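P43 (Trichuris muris, PDB 6QIX) tethers to matrix and inhibits interleukin-13 function as the major secreted protein of the whipworm parasite. Local coordinates at residues Y37-K45 / H55-D63; C131-V141 / V358-E367. All blocks are in the same frame, centred on the assembly; numbering follows the deposited sequence.

Interaction 1: residues Y37-K45 / H55-D63. With NAG (2-acetamido-2-deoxy-beta-D-glucopyranose), chain C; ACT (acetate ion), chain D.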
loop_
_atom_site.group_PDB
_atom_site.type_symbol
_atom_site.label_atom_id
_atom_site.label_comp_id
_atom_site.label_asym_id
_atom_site.label_seq_id
_atom_site.Cartn_x
_atom_site.Cartn_y
_atom_site.Cartn_z
ATOM N N TYR A 37 -8.969 -1.570 -16.009
ATOM C CA TYR A 37 -9.533 -0.725 -14.970
ATOM C C TYR A 37 -10.864 -0.166 -15.426
ATOM O O TYR A 37 -11.224 -0.280 -16.592
ATOM C CB TYR A 37 -8.531 0.382 -14.652
ATOM C CG TYR A 37 -7.243 -0.199 -14.093
ATOM C CD1 TYR A 37 -7.118 -0.485 -12.730
ATOM C CD2 TYR A 37 -6.165 -0.504 -14.933
ATOM C CE1 TYR A 37 -5.988 -1.027 -12.227
ATOM C CE2 TYR A 37 -5.011 -1.045 -14.430
ATOM C CZ TYR A 37 -4.929 -1.316 -13.066
ATOM O OH TYR A 37 -3.783 -1.868 -12.534
ATOM N N PRO A 38 -11.621 0.482 -14.535
ATOM C CA PRO A 38 -11.303 0.855 -13.153
ATOM C C PRO A 38 -11.162 -0.296 -12.134
ATOM O O PRO A 38 -11.550 -1.435 -12.430
ATOM C CB PRO A 38 -12.480 1.756 -12.746
ATOM C CG PRO A 38 -13.572 1.492 -13.765
ATOM C CD PRO A 38 -12.925 0.992 -14.991
ATOM N N PRO A 39 -10.598 0.027 -10.958
ATOM C CA PRO A 39 -10.319 -1.026 -9.953
ATOM C C PRO A 39 -11.527 -1.891 -9.629
ATOM O O PRO A 39 -11.427 -3.126 -9.566
ATOM C CB PRO A 39 -9.860 -0.220 -8.722
ATOM C CG PRO A 39 -9.252 1.036 -9.352
ATOM C CD PRO A 39 -10.120 1.355 -10.530
ATOM N N GLN A 40 -12.681 -1.267 -9.420
ATOM C CA GLN A 40 -13.879 -2.052 -9.114
ATOM C C GLN A 40 -14.164 -3.072 -10.213
ATOM O O GLN A 40 -14.496 -4.231 -9.935
ATOM C CB GLN A 40 -15.087 -1.135 -8.907
ATOM C CG GLN A 40 -16.367 -1.904 -8.542
ATOM C CD GLN A 40 -16.263 -2.609 -7.194
ATOM O OE1 GLN A 40 -15.536 -2.162 -6.307
ATOM N NE2 GLN A 40 -16.998 -3.703 -7.031
ATOM N N HIS A 41 -14.039 -2.662 -11.472
ATOM C CA HIS A 41 -14.294 -3.585 -12.575
ATOM C C HIS A 41 -13.270 -4.710 -12.614
ATOM O O HIS A 41 -13.630 -5.877 -12.810
ATOM C CB HIS A 41 -14.269 -2.837 -13.892
ATOM C CG HIS A 41 -14.487 -3.710 -15.079
ATOM N ND1 HIS A 41 -13.506 -3.950 -16.016
ATOM C CD2 HIS A 41 -15.574 -4.408 -15.477
ATOM C CE1 HIS A 41 -13.995 -4.734 -16.964
ATOM N NE2 HIS A 41 -15.243 -5.038 -16.650
ATOM N N MET A 42 -11.990 -4.381 -12.441
ATOM C CA MET A 42 -10.965 -5.422 -12.445
ATOM C C MET A 42 -11.152 -6.370 -11.263
ATOM O O MET A 42 -11.040 -7.591 -11.414
ATOM C CB MET A 42 -9.564 -4.791 -12.438
ATOM C CG MET A 42 -8.424 -5.798 -12.365
ATOM S SD MET A 42 -6.794 -5.007 -12.325
ATOM C CE MET A 42 -6.748 -4.424 -14.029
ATOM N N TYR A 43 -11.438 -5.828 -10.075
ATOM C CA TYR A 43 -11.726 -6.684 -8.926
ATOM C C TYR A 43 -12.928 -7.592 -9.202
ATOM O O TYR A 43 -12.920 -8.782 -8.845
ATOM C CB TYR A 43 -11.971 -5.808 -7.694
ATOM C CG TYR A 43 -12.753 -6.507 -6.614
ATOM C CD1 TYR A 43 -12.172 -7.506 -5.868
ATOM C CD2 TYR A 43 -14.076 -6.174 -6.345
ATOM C CE1 TYR A 43 -12.895 -8.166 -4.851
ATOM C CE2 TYR A 43 -14.795 -6.824 -5.372
ATOM C CZ TYR A 43 -14.205 -7.818 -4.629
ATOM O OH TYR A 43 -14.911 -8.442 -3.648
ATOM N N SER A 44 -13.968 -7.048 -9.846
ATOM C CA SER A 44 -15.155 -7.843 -10.163
ATOM C C SER A 44 -14.800 -9.035 -11.041
ATOM O O SER A 44 -15.268 -10.155 -10.811
ATOM C CB SER A 44 -16.196 -6.970 -10.868
ATOM O OG SER A 44 -16.848 -6.113 -9.938
ATOM N N LYS A 45 -13.967 -8.809 -12.053
ATOM C CA LYS A 45 -13.607 -9.888 -12.961
ATOM C C LYS A 45 -12.694 -10.891 -12.281
ATOM O O LYS A 45 -12.803 -12.094 -12.535
ATOM C CB LYS A 45 -12.923 -9.324 -14.203
ATOM C CG LYS A 45 -13.783 -8.391 -14.987
ATOM C CD LYS A 45 -14.749 -9.143 -15.883
ATOM C CE LYS A 45 -15.104 -8.299 -17.103
ATOM N NZ LYS A 45 -16.534 -8.440 -17.471
ATOM N N HIS A 55 -18.202 -8.874 -3.598
ATOM C CA HIS A 55 -18.936 -8.274 -2.491
ATOM C C HIS A 55 -18.349 -6.957 -2.008
ATOM O O HIS A 55 -19.067 -6.171 -1.384
ATOM C CB HIS A 55 -18.997 -9.255 -1.317
ATOM C CG HIS A 55 -19.862 -10.452 -1.575
ATOM N ND1 HIS A 55 -21.191 -10.351 -1.931
ATOM C CD2 HIS A 55 -19.586 -11.777 -1.525
ATOM C CE1 HIS A 55 -21.696 -11.561 -2.090
ATOM N NE2 HIS A 55 -20.744 -12.444 -1.849
ATOM N N ARG A 56 -17.076 -6.696 -2.267
ATOM C CA ARG A 56 -16.478 -5.437 -1.852
ATOM C C ARG A 56 -16.895 -4.321 -2.794
ATOM O O ARG A 56 -17.071 -4.534 -4.001
ATOM C CB ARG A 56 -14.951 -5.540 -1.834
ATOM C CG ARG A 56 -14.420 -6.636 -0.950
ATOM C CD ARG A 56 -12.894 -6.814 -1.069
ATOM N NE ARG A 56 -12.488 -8.040 -0.390
ATOM C CZ ARG A 56 -12.444 -8.180 0.933
ATOM N NH1 ARG A 56 -12.736 -7.152 1.716
ATOM N NH2 ARG A 56 -12.093 -9.344 1.476
ATOM N N ASN A 57 -17.019 -3.115 -2.243
ATOM C CA ASN A 57 -17.186 -1.908 -3.053
ATOM C C ASN A 57 -15.896 -1.099 -2.966
ATOM O O ASN A 57 -15.646 -0.439 -1.961
ATOM C CB ASN A 57 -18.381 -1.085 -2.589
ATOM C CG ASN A 57 -18.467 0.263 -3.285
ATOM O OD1 ASN A 57 -17.719 0.525 -4.225
ATOM N ND2 ASN A 57 -19.385 1.134 -2.822
ATOM N N LEU A 58 -15.079 -1.137 -4.027
ATOM C CA LEU A 58 -13.814 -0.413 -4.026
ATOM C C LEU A 58 -13.920 0.952 -4.685
ATOM O O LEU A 58 -12.916 1.666 -4.762
ATOM C CB LEU A 58 -12.717 -1.215 -4.743
ATOM C CG LEU A 58 -12.435 -2.626 -4.253
ATOM C CD1 LEU A 58 -11.256 -3.256 -5.035
ATOM C CD2 LEU A 58 -12.129 -2.606 -2.755
ATOM N N THR A 59 -15.092 1.325 -5.175
ATOM C CA THR A 59 -15.238 2.628 -5.801
ATOM C C THR A 59 -14.836 3.718 -4.825
ATOM O O THR A 59 -15.278 3.729 -3.677
ATOM C CB THR A 59 -16.677 2.832 -6.264
ATOM O OG1 THR A 59 -17.041 1.763 -7.145
ATOM C CG2 THR A 59 -16.812 4.160 -6.994
ATOM N N GLY A 60 -14.002 4.647 -5.285
ATOM C CA GLY A 60 -13.580 5.756 -4.455
ATOM C C GLY A 60 -12.338 5.498 -3.635
ATOM O O GLY A 60 -11.778 6.447 -3.064
ATOM N N VAL A 61 -11.877 4.251 -3.574
ATOM C CA VAL A 61 -10.714 3.932 -2.765
ATOM C C VAL A 61 -9.425 4.269 -3.498
ATOM O O VAL A 61 -8.482 4.783 -2.895
ATOM C CB VAL A 61 -10.756 2.449 -2.359
ATOM C CG1 VAL A 61 -9.517 2.080 -1.560
ATOM C CG2 VAL A 61 -12.020 2.144 -1.587
ATOM N N MET A 62 -9.333 3.964 -4.786
ATOM C CA MET A 62 -8.115 4.264 -5.526
ATOM C C MET A 62 -8.476 4.578 -6.975
ATOM O O MET A 62 -7.907 4.028 -7.918
ATOM C CB MET A 62 -7.107 3.116 -5.424
ATOM C CG MET A 62 -7.699 1.727 -5.489
ATOM S SD MET A 62 -6.502 0.501 -6.073
ATOM C CE MET A 62 -4.980 1.151 -5.387
ATOM N N ASP A 63 -9.434 5.476 -7.161
ATOM C CA ASP A 63 -9.810 5.917 -8.493
ATOM C C ASP A 63 -8.912 7.070 -8.934
ATOM O O ASP A 63 -8.163 7.652 -8.142
ATOM C CB ASP A 63 -11.286 6.314 -8.518
ATOM C CG ASP A 63 -12.210 5.114 -8.345
ATOM O OD1 ASP A 63 -11.774 3.981 -8.667
ATOM O OD2 ASP A 63 -13.360 5.299 -7.897
HETATM C C1 NAG C . -19.557 2.457 -3.420
HETATM C C2 NAG C . -21.029 2.862 -3.449
HETATM C C3 NAG C . -21.187 4.231 -4.109
HETATM C C4 NAG C . -20.315 5.265 -3.406
HETATM C C5 NAG C . -18.863 4.795 -3.368
HETATM C C6 NAG C . -17.965 5.727 -2.576
HETATM C C7 NAG C . -22.586 0.965 -3.484
HETATM C C8 NAG C . -23.353 0.005 -4.341
HETATM N N2 NAG C . -21.834 1.862 -4.134
HETATM O O3 NAG C . -22.547 4.645 -4.052
HETATM O O4 NAG C . -20.392 6.512 -4.089
HETATM O O5 NAG C . -18.777 3.496 -2.753
HETATM O O6 NAG C . -17.915 5.408 -1.189
HETATM O O7 NAG C . -22.642 0.928 -2.253
HETATM C C ACT D . -12.144 -11.022 -1.970
HETATM O O ACT D . -13.001 -10.155 -2.214
HETATM O OXT ACT D . -11.477 -11.194 -0.918
HETATM C CH3 ACT D . -11.842 -11.966 -3.153
HETATM O O HOH W 1 -13.203 1.614 -9.078
#
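Q40 reads the backbone of the loop with both ends of its amide. Its OE1 accepts from L58 N at 2.5 Å, a separation shorter than usual and so not to be pressed, with L58 N tilted 23° from the plane of the amide carbonyl, while NE2 donates to R56 O at 3.1 Å, in the plane of that carbonyl. Glutamine suits the place because one flat group offers an acceptor and a donor to a chain with no regular secondary structure of its own. Its reach comes from CG lying anti to the backbone N and a bend at chi2 (65°), which turns the amide out of the helix and across the loop.

One turn on, Y43 OH accepts from R56 N at 3.1 Å and donates to an acetate oxygen, O, at 2.9 Å. R56 crosses the tyrosine at about a right angle and grips the same acetate through NE and NH2. The acetate probably came from the crystallisation liquor, and Y145 OH binds it too. Beside these polar bonds, L58 CD1 packs on Y43 CB at 3.8 Å, and P39 CG lies 3.6 Å from M62 O with its CD beside D63 OD1. A water takes the hydrogen of Q40 N, in the first turn of the helix, and passes one of its own to D63 OD1.

The loop is shaped from within: N57 OD1 accepts from T59 N in an Asx turn, while N57 ND2 carries the N-linked sugar. Helix 39-49 thus covers one side of the loop that follows it, V61 leans on helix 126-129, and R56 NH1 reaches the carbonyls of Y361 and K363.

Interaction 2: residues C131-V141 / V358-E367; sequences CFTRPDTPSYV and VKEYCKRVHE. With ACT (acetate ion), chain G.
The disulfide C131-C362 and a salt-bridge network of R134, D136 and E367 join two pieces of chain more than two hundred residues apart. The SG atoms of C131 and C362 are bonded at 2.1 Å, and C131 SG also lies obliquely beside the ring of Y361.

R134 does most of the polar work. It meets E367 end-on, NH1 to OE1 and NH2 to OE2, both at 3.0 Å and nearly straight; each oxygen uses its syn lone pair, and the two flat groups are only 13° from coplanar. Its side facing D136 is occupied as well, NE donating to OD1 and NH2 to OD2 of that residue, which belongs to the type I turn R134-T137. A bend at chi3 (52°) swings the guanidinium between the two carboxylates. Arginine suits this buried place because its five N-H groups fan out in one plane: four go to the acids and the fifth, on NH1, to a water. V358 CG2 sits 3.6 Å above the centre of that plane, an apolar lid that leaves the rim to the acids. The guanidinium probably keeps both D136 and E367 ionised, although their carboxylates approach each other. E367 OE1 takes a second hydrogen from R364 N, which fixes the carboxylate to its own loop.

In one of its two conformers, R364 has V141 CG2 over one guanidinium face, H366 CE1 over the other and P138 alongside NH1; its NE and NH2 then hold an acetate, probably from the crystallisation liquor, which N88 also binds. The buried carbonyls beside the disulfide share the water of R134: it donates to C131 O at 2.8 Å and to C362 O at 2.7 Å.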
loop_
_atom_site.group_PDB
_atom_site.type_symbol
_atom_site.label_atom_id
_atom_site.label_comp_id
_atom_site.label_asym_id
_atom_site.label_seq_id
_atom_site.Cartn_x
_atom_site.Cartn_y
_atom_site.Cartn_z
ATOM N N CYS A 131 -5.425 -3.872 4.189
ATOM C CA CYS A 131 -6.614 -4.493 4.755
ATOM C C CYS A 131 -6.240 -5.749 5.519
ATOM O O CYS A 131 -6.959 -6.164 6.439
ATOM C CB CYS A 131 -7.619 -4.861 3.661
ATOM S SG CYS A 131 -8.366 -3.428 2.813
ATOM N N PHE A 132 -5.143 -6.405 5.119
ATOM C CA PHE A 132 -4.780 -7.690 5.716
ATOM C C PHE A 132 -3.559 -7.573 6.615
ATOM O O PHE A 132 -2.801 -8.527 6.768
ATOM C CB PHE A 132 -4.608 -8.719 4.601
ATOM C CG PHE A 132 -5.815 -8.765 3.678
ATOM C CD1 PHE A 132 -7.023 -9.289 4.137
ATOM C CD2 PHE A 132 -5.775 -8.212 2.404
ATOM C CE1 PHE A 132 -8.143 -9.293 3.345
ATOM C CE2 PHE A 132 -6.887 -8.237 1.603
ATOM C CZ PHE A 132 -8.079 -8.784 2.075
ATOM N N THR A 133 -3.381 -6.400 7.235
ATOM C CA THR A 133 -2.318 -6.141 8.201
ATOM C C THR A 133 -2.879 -5.960 9.607
ATOM O O THR A 133 -2.200 -5.397 10.477
ATOM C CB THR A 133 -1.493 -4.903 7.814
ATOM O OG1 THR A 133 -2.348 -3.756 7.722
ATOM C CG2 THR A 133 -0.774 -5.078 6.492
ATOM N N ARG A 134 -4.113 -6.423 9.846
ATOM C CA ARG A 134 -4.690 -6.318 11.175
ATOM C C ARG A 134 -3.994 -7.256 12.162
ATOM O O ARG A 134 -3.421 -8.291 11.769
ATOM C CB ARG A 134 -6.176 -6.641 11.154
ATOM C CG ARG A 134 -6.972 -5.754 10.262
ATOM C CD ARG A 134 -8.214 -6.514 9.713
ATOM N NE ARG A 134 -9.022 -7.136 10.766
ATOM C CZ ARG A 134 -10.187 -7.756 10.534
ATOM N NH1 ARG A 134 -10.683 -7.794 9.298
ATOM N NH2 ARG A 134 -10.855 -8.345 11.519
ATOM N N PRO A 135 -4.060 -6.934 13.464
ATOM C CA PRO A 135 -3.432 -7.821 14.439
ATOM C C PRO A 135 -4.024 -9.199 14.395
ATOM O O PRO A 135 -3.342 -10.174 14.755
ATOM C CB PRO A 135 -3.689 -7.127 15.783
ATOM C CG PRO A 135 -4.821 -6.259 15.568
ATOM C CD PRO A 135 -4.707 -5.792 14.131
ATOM N N ASP A 136 -5.294 -9.299 13.990
ATOM C CA ASP A 136 -5.996 -10.561 13.993
ATOM C C ASP A 136 -6.072 -11.192 12.599
ATOM O O ASP A 136 -6.787 -12.174 12.416
ATOM C CB ASP A 136 -7.406 -10.406 14.618
ATOM C CG ASP A 136 -8.269 -9.324 13.950
ATOM O OD1 ASP A 136 -7.733 -8.563 13.138
ATOM O OD2 ASP A 136 -9.502 -9.234 14.257
ATOM N N THR A 137 -5.336 -10.684 11.628
ATOM C CA THR A 137 -5.288 -11.352 10.343
ATOM C C THR A 137 -4.409 -12.588 10.450
ATOM O O THR A 137 -3.235 -12.459 10.806
ATOM C CB THR A 137 -4.699 -10.455 9.248
ATOM O OG1 THR A 137 -5.454 -9.253 9.128
ATOM C CG2 THR A 137 -4.732 -11.229 7.928
ATOM N N PRO A 138 -4.920 -13.792 10.167
ATOM C CA PRO A 138 -4.059 -14.983 10.253
ATOM C C PRO A 138 -2.939 -14.900 9.229
ATOM O O PRO A 138 -3.144 -14.459 8.095
ATOM C CB PRO A 138 -5.006 -16.149 9.950
ATOM C CG PRO A 138 -6.421 -15.573 10.140
ATOM C CD PRO A 138 -6.284 -14.124 9.721
ATOM N N SER A 139 -1.752 -15.336 9.639
ATOM C CA SER A 139 -0.587 -15.265 8.777
ATOM C C SER A 139 -0.859 -15.910 7.414
ATOM O O SER A 139 -0.491 -15.360 6.375
ATOM C CB SER A 139 0.605 -15.925 9.480
ATOM O OG SER A 139 1.753 -15.868 8.633
ATOM N N TYR A 140 -1.532 -17.065 7.393
ATOM C CA TYR A 140 -1.741 -17.745 6.110
ATOM C C TYR A 140 -2.668 -16.941 5.185
ATOM O O TYR A 140 -2.522 -17.009 3.948
ATOM C CB TYR A 140 -2.256 -19.182 6.353
ATOM C CG TYR A 140 -3.736 -19.311 6.622
ATOM C CD1 TYR A 140 -4.617 -19.576 5.588
ATOM C CD2 TYR A 140 -4.256 -19.172 7.914
ATOM C CE1 TYR A 140 -5.968 -19.696 5.817
ATOM C CE2 TYR A 140 -5.614 -19.284 8.152
ATOM C CZ TYR A 140 -6.465 -19.562 7.094
ATOM O OH TYR A 140 -7.828 -19.693 7.289
ATOM N N VAL A 141 -3.588 -16.152 5.760
ATOM C CA VAL A 141 -4.453 -15.264 4.983
ATOM C C VAL A 141 -3.646 -14.108 4.402
ATOM O O VAL A 141 -3.727 -13.776 3.197
ATOM C CB VAL A 141 -5.589 -14.750 5.885
ATOM C CG1 VAL A 141 -6.423 -13.716 5.169
ATOM C CG2 VAL A 141 -6.462 -15.935 6.348
ATOM N N VAL A 358 -13.430 -2.148 11.502
ATOM C CA VAL A 358 -12.726 -2.339 10.229
ATOM C C VAL A 358 -13.533 -1.673 9.133
ATOM O O VAL A 358 -14.774 -1.760 9.115
ATOM C CB VAL A 358 -12.515 -3.830 9.925
ATOM C CG1 VAL A 358 -11.829 -4.010 8.575
ATOM C CG2 VAL A 358 -11.680 -4.456 11.026
ATOM N N LYS A 359 -12.851 -0.950 8.247
ATOM C CA LYS A 359 -13.520 -0.382 7.086
ATOM C C LYS A 359 -14.187 -1.473 6.239
ATOM O O LYS A 359 -13.662 -2.584 6.086
ATOM C CB LYS A 359 -12.511 0.394 6.261
ATOM C CG LYS A 359 -12.054 1.710 6.886
ATOM C CD LYS A 359 -11.093 2.448 5.916
ATOM C CE LYS A 359 -10.370 3.612 6.624
ATOM N NZ LYS A 359 -9.293 4.239 5.724
ATOM N N GLU A 360 -15.362 -1.148 5.674
ATOM C CA GLU A 360 -16.185 -2.196 5.080
ATOM C C GLU A 360 -15.455 -2.910 3.946
ATOM O O GLU A 360 -15.548 -4.138 3.818
ATOM C CB GLU A 360 -17.509 -1.636 4.572
ATOM C CG GLU A 360 -18.449 -2.728 4.125
ATOM C CD GLU A 360 -19.048 -3.539 5.278
ATOM O OE1 GLU A 360 -18.964 -3.114 6.470
ATOM O OE2 GLU A 360 -19.642 -4.611 4.978
ATOM N N TYR A 361 -14.733 -2.165 3.107
ATOM C CA TYR A 361 -14.113 -2.814 1.961
ATOM C C TYR A 361 -12.907 -3.645 2.365
ATOM O O TYR A 361 -12.416 -4.410 1.536
ATOM C CB TYR A 361 -13.708 -1.794 0.874
ATOM C CG TYR A 361 -12.670 -0.775 1.275
ATOM C CD1 TYR A 361 -11.305 -1.056 1.211
ATOM C CD2 TYR A 361 -13.052 0.482 1.704
ATOM C CE1 TYR A 361 -10.387 -0.127 1.591
ATOM C CE2 TYR A 361 -12.129 1.417 2.061
ATOM C CZ TYR A 361 -10.807 1.110 2.015
ATOM O OH TYR A 361 -9.885 2.066 2.377
ATOM N N CYS A 362 -12.451 -3.543 3.616
ATOM C CA CYS A 362 -11.333 -4.353 4.092
ATOM C C CYS A 362 -11.758 -5.631 4.787
ATOM O O CYS A 362 -10.900 -6.468 5.070
ATOM C CB CYS A 362 -10.450 -3.590 5.093
ATOM S SG CYS A 362 -9.349 -2.416 4.340
ATOM N N LYS A 363 -13.036 -5.786 5.105
ATOM C CA LYS A 363 -13.478 -6.915 5.903
ATOM C C LYS A 363 -13.194 -8.229 5.195
ATOM O O LYS A 363 -13.275 -8.324 3.965
ATOM C CB LYS A 363 -14.973 -6.787 6.195
ATOM C CG LYS A 363 -15.275 -5.864 7.380
ATOM C CD LYS A 363 -16.760 -5.659 7.615
ATOM C CE LYS A 363 -16.964 -4.682 8.755
ATOM N NZ LYS A 363 -18.390 -4.331 8.945
ATOM N N ARG A 364 -12.840 -9.249 5.982
ATOM C CA ARG A 364 -12.747 -10.597 5.443
ATOM C C ARG A 364 -14.090 -10.990 4.843
ATOM O O ARG A 364 -15.143 -10.500 5.254
ATOM C CB ARG A 364 -12.315 -11.585 6.531
ATOM C CG ARG A 364 -10.813 -11.567 6.772
ATOM C CD ARG A 364 -10.397 -12.487 7.888
ATOM N NE ARG A 364 -10.354 -13.873 7.450
ATOM C CZ ARG A 364 -10.037 -14.899 8.233
ATOM N NH1 ARG A 364 -9.732 -14.701 9.506
ATOM N NH2 ARG A 364 -10.032 -16.128 7.739
ATOM N N VAL A 365 -14.049 -11.876 3.846
ATOM C CA VAL A 365 -15.271 -12.207 3.114
ATOM C C VAL A 365 -16.376 -12.635 4.072
ATOM O O VAL A 365 -17.527 -12.214 3.932
ATOM C CB VAL A 365 -14.987 -13.285 2.049
ATOM C CG1 VAL A 365 -13.985 -12.767 1.004
ATOM C CG2 VAL A 365 -14.485 -14.561 2.719
ATOM N N HIS A 366 -16.037 -13.430 5.093
ATOM C CA HIS A 366 -17.058 -13.909 6.028
ATOM C C HIS A 366 -17.567 -12.817 6.966
ATOM O O HIS A 366 -18.658 -12.961 7.523
ATOM C CB HIS A 366 -16.526 -15.087 6.859
ATOM C CG HIS A 366 -15.650 -14.678 8.005
ATOM N ND1 HIS A 366 -14.274 -14.621 7.908
ATOM C CD2 HIS A 366 -15.954 -14.305 9.273
ATOM C CE1 HIS A 366 -13.771 -14.224 9.065
ATOM N NE2 HIS A 366 -14.769 -14.027 9.910
ATOM N N GLU A 367 -16.805 -11.743 7.174
ATOM C CA GLU A 367 -17.279 -10.637 7.998
ATOM C C GLU A 367 -18.225 -9.705 7.238
ATOM O O GLU A 367 -18.955 -8.944 7.874
ATOM C CB GLU A 367 -16.090 -9.822 8.529
ATOM C CG GLU A 367 -15.165 -10.549 9.520
ATOM C CD GLU A 367 -13.860 -9.789 9.770
ATOM O OE1 GLU A 367 -13.398 -9.022 8.860
ATOM O OE2 GLU A 367 -13.296 -9.972 10.881
HETATM C C ACT G . -10.298 -15.592 4.473
HETATM O O ACT G . -10.266 -16.613 5.217
HETATM O OXT ACT G . -10.676 -14.425 4.748
HETATM C CH3 ACT G . -9.770 -15.759 3.034
HETATM O O HOH W 2 -9.242 -7.739 6.724
#

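Interaction 1 is a surface contact, local in sequence, between helix 39-49 and the glycan-bearing loop that follows it; interaction 2 is partly buried and ties the last ordered residues of the chain to the segment leading into helix 139-151. Their chemistry differs accordingly. Interaction 1 rests mainly on neutral side chains, Q40 and Y43, bonded to backbone atoms, whereas residues 131-141 and 358-367 use a covalent bridge and an ion-pair network around a buried arginine. The centres lie about 17 Å apart, yet the two meet through R56: its NH1 is 2.6 Å from K363 O and 2.8 Å from Y361 O, probable hydrogen bonds that fasten the loop 55-63 to the carbonyls flanking C362.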